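Local coordinates for putative hydrolase (Burkholderia cenocepacia, PDB 4X00), which probably acts as a hydrolase of the alpha/beta hydrolase fold, possibly an aryl esterase that cleaves ester bonds, at residues V16-V26 with R89-S100. Sequence-based numbering, arbitrary orientation.
Sequences VTAPDGVVLAV and RWADDLAAIIES
Two torsions set up the salt bridge between Asp20 and Arg89: chi1 of 67° places the Asp20 carboxylate between its own backbone N and carbonyl carbon, and a bend at chi2 turns the arginine chain toward the turn Ala18-Gly21. Arg89 NH1 then donates to Asp20 OD2 at 3.0 Å. OD2 is approached on its anti side, the N-H...O angle is 143° and the two planes lie 76° apart, so this is a single bent bond and not a two-pronged pairing. Asp20 sits in the type I turn Ala18-Gly21 that closes the hairpin of strands 12-17 and 23-30. Beside it, Pro19 CG rests 3.9 Å from Asp92 CB. Farther along, Leu24 CD1 wedges between Asp93 CB (3.6 Å) and Ile97 CD1 (3.7 Å), while Val26 CG2 meets Ile97 CD1 tip to tip at 4.0 Å. Val16 CG1 lies 4.0 Å from Ala96 CB. Asp20 OD1 and Asp93 OD1 approach to 4.4 Å; Arg70, salt-bridged to both carboxylates, probably offsets their repulsion. The hairpin lies at one edge of the sheet in this alpha/beta hydrolase fold, with strand 12-17 outermost, and helix 87-100 packs across it, with Leu94 reaching strand 36-40, Ile97 touching Tyr67 of strand 63-67, and Trp90 against helix 113-125.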
# COMPACT_ATOMS: atom_id res chain seq x y z
N VAL A 16 -2.83 6.73 16.34
CA VAL A 16 -4.19 7.12 15.99
C VAL A 16 -5.12 5.93 16.30
O VAL A 16 -4.85 4.81 15.87
CB VAL A 16 -4.30 7.50 14.50
CG1 VAL A 16 -5.78 7.66 14.08
CG2 VAL A 16 -3.52 8.78 14.21
N THR A 17 -6.18 6.17 17.06
CA THR A 17 -7.15 5.11 17.31
C THR A 17 -8.19 5.00 16.21
O THR A 17 -8.85 5.98 15.89
CB THR A 17 -7.85 5.33 18.65
OG1 THR A 17 -6.86 5.48 19.67
CG2 THR A 17 -8.76 4.16 18.98
N ALA A 18 -8.35 3.82 15.63
CA ALA A 18 -9.36 3.59 14.60
C ALA A 18 -10.75 3.40 15.22
O ALA A 18 -10.88 3.18 16.43
CB ALA A 18 -8.97 2.37 13.75
N PRO A 19 -11.81 3.44 14.40
CA PRO A 19 -13.16 3.38 15.01
C PRO A 19 -13.50 2.06 15.73
O PRO A 19 -14.40 2.06 16.57
CB PRO A 19 -14.09 3.60 13.82
CG PRO A 19 -13.25 4.28 12.79
CD PRO A 19 -11.85 3.81 12.97
N ASP A 20 -12.79 0.98 15.42
CA ASP A 20 -13.03 -0.28 16.11
C ASP A 20 -12.07 -0.46 17.29
O ASP A 20 -12.04 -1.53 17.91
CB ASP A 20 -12.98 -1.49 15.14
CG ASP A 20 -11.61 -1.76 14.56
OD1 ASP A 20 -10.79 -0.84 14.56
OD2 ASP A 20 -11.37 -2.91 14.10
N GLY A 21 -11.31 0.59 17.60
CA GLY A 21 -10.46 0.59 18.78
C GLY A 21 -9.02 0.17 18.51
O GLY A 21 -8.20 0.23 19.42
N VAL A 22 -8.71 -0.27 17.28
CA VAL A 22 -7.34 -0.68 16.95
C VAL A 22 -6.45 0.57 16.91
O VAL A 22 -6.84 1.58 16.34
CB VAL A 22 -7.32 -1.43 15.60
CG1 VAL A 22 -5.91 -1.62 15.06
CG2 VAL A 22 -7.99 -2.78 15.78
N VAL A 23 -5.29 0.51 17.55
CA VAL A 23 -4.37 1.64 17.58
C VAL A 23 -3.33 1.52 16.47
O VAL A 23 -2.65 0.50 16.36
CB VAL A 23 -3.68 1.75 18.97
CG1 VAL A 23 -2.63 2.84 18.94
CG2 VAL A 23 -4.70 2.07 20.04
N LEU A 24 -3.25 2.54 15.63
CA LEU A 24 -2.33 2.57 14.50
C LEU A 24 -1.10 3.35 14.84
O LEU A 24 -1.20 4.44 15.40
CB LEU A 24 -3.03 3.19 13.31
CG LEU A 24 -4.33 2.50 12.94
CD1 LEU A 24 -5.17 3.39 12.03
CD2 LEU A 24 -4.07 1.10 12.35
N ALA A 25 0.06 2.80 14.48
CA ALA A 25 1.34 3.49 14.64
C ALA A 25 1.57 4.37 13.42
O ALA A 25 1.61 3.87 12.30
CB ALA A 25 2.46 2.48 14.79
N VAL A 26 1.69 5.68 13.65
CA VAL A 26 1.79 6.68 12.59
C VAL A 26 3.11 7.44 12.70
O VAL A 26 3.63 7.68 13.81
CB VAL A 26 0.61 7.66 12.68
CG1 VAL A 26 0.65 8.64 11.54
CG2 VAL A 26 -0.71 6.88 12.68
N ARG A 89 -12.94 -2.10 7.43
CA ARG A 89 -12.15 -1.79 8.63
C ARG A 89 -10.85 -1.11 8.25
O ARG A 89 -10.39 -0.18 8.94
CB ARG A 89 -11.80 -3.04 9.45
CG ARG A 89 -12.91 -3.79 10.03
CD ARG A 89 -13.54 -3.00 11.14
NE ARG A 89 -14.68 -3.77 11.56
CZ ARG A 89 -14.67 -4.65 12.56
NH1 ARG A 89 -13.60 -4.82 13.33
NH2 ARG A 89 -15.78 -5.32 12.81
N TRP A 90 -10.23 -1.57 7.17
CA TRP A 90 -8.96 -1.00 6.74
C TRP A 90 -9.19 0.40 6.16
O TRP A 90 -8.37 1.30 6.33
CB TRP A 90 -8.28 -1.87 5.69
CG TRP A 90 -8.11 -3.34 6.03
CD1 TRP A 90 -9.08 -4.28 6.18
CD2 TRP A 90 -6.87 -4.04 6.19
NE1 TRP A 90 -8.54 -5.51 6.44
CE2 TRP A 90 -7.17 -5.39 6.44
CE3 TRP A 90 -5.53 -3.65 6.13
CZ2 TRP A 90 -6.18 -6.36 6.66
CZ3 TRP A 90 -4.55 -4.60 6.34
CH2 TRP A 90 -4.87 -5.94 6.58
N ALA A 91 -10.28 0.57 5.42
CA ALA A 91 -10.64 1.89 4.94
C ALA A 91 -10.89 2.85 6.10
O ALA A 91 -10.52 4.03 6.01
CB ALA A 91 -11.87 1.82 4.03
N ASP A 92 -11.53 2.36 7.16
CA ASP A 92 -11.77 3.21 8.33
C ASP A 92 -10.48 3.57 9.06
O ASP A 92 -10.38 4.67 9.62
CB ASP A 92 -12.74 2.55 9.31
CG ASP A 92 -14.17 2.48 8.79
OD1 ASP A 92 -14.52 3.12 7.77
OD2 ASP A 92 -14.96 1.77 9.42
N ASP A 93 -9.49 2.68 9.04
CA ASP A 93 -8.18 3.02 9.60
C ASP A 93 -7.61 4.22 8.85
O ASP A 93 -7.12 5.18 9.46
CB ASP A 93 -7.16 1.86 9.48
CG ASP A 93 -7.52 0.62 10.30
OD1 ASP A 93 -8.32 0.73 11.24
OD2 ASP A 93 -6.95 -0.45 10.01
N LEU A 94 -7.63 4.16 7.51
CA LEU A 94 -7.13 5.24 6.69
C LEU A 94 -7.93 6.53 6.96
O LEU A 94 -7.34 7.60 7.13
CB LEU A 94 -7.20 4.86 5.22
CG LEU A 94 -6.79 5.98 4.26
CD1 LEU A 94 -5.36 6.48 4.53
CD2 LEU A 94 -6.94 5.45 2.85
N ALA A 95 -9.26 6.43 7.04
CA ALA A 95 -10.07 7.61 7.31
C ALA A 95 -9.70 8.23 8.66
O ALA A 95 -9.69 9.45 8.80
CB ALA A 95 -11.55 7.26 7.27
N ALA A 96 -9.40 7.39 9.65
CA ALA A 96 -9.06 7.89 10.96
C ALA A 96 -7.74 8.66 10.93
O ALA A 96 -7.59 9.69 11.59
CB ALA A 96 -9.00 6.75 11.96
N ILE A 97 -6.77 8.15 10.18
CA ILE A 97 -5.52 8.88 10.01
C ILE A 97 -5.71 10.20 9.26
O ILE A 97 -5.18 11.21 9.69
CB ILE A 97 -4.51 7.99 9.35
CG1 ILE A 97 -4.10 6.97 10.43
CG2 ILE A 97 -3.30 8.76 8.78
CD1 ILE A 97 -3.37 5.84 9.95
N ILE A 98 -6.50 10.21 8.18
CA ILE A 98 -6.79 11.46 7.48
C ILE A 98 -7.40 12.47 8.44
O ILE A 98 -7.03 13.65 8.46
CB ILE A 98 -7.73 11.21 6.28
CG1 ILE A 98 -6.97 10.39 5.23
CG2 ILE A 98 -8.25 12.54 5.70
CD1 ILE A 98 -7.83 9.86 4.10
N GLU A 99 -8.32 12.01 9.29
CA GLU A 99 -8.96 12.93 10.24
C GLU A 99 -8.02 13.41 11.34
O GLU A 99 -7.96 14.61 11.65
CB GLU A 99 -10.19 12.27 10.86
CG GLU A 99 -11.34 12.19 9.87
CD GLU A 99 -12.60 11.58 10.45
OE1 GLU A 99 -12.93 11.86 11.63
OE2 GLU A 99 -13.28 10.83 9.71
N SER A 100 -7.29 12.48 11.95
CA SER A 100 -6.50 12.80 13.13
C SER A 100 -5.36 13.75 12.78
O SER A 100 -5.01 14.64 13.57
CB SER A 100 -5.95 11.53 13.77
OG SER A 100 -5.38 11.83 15.03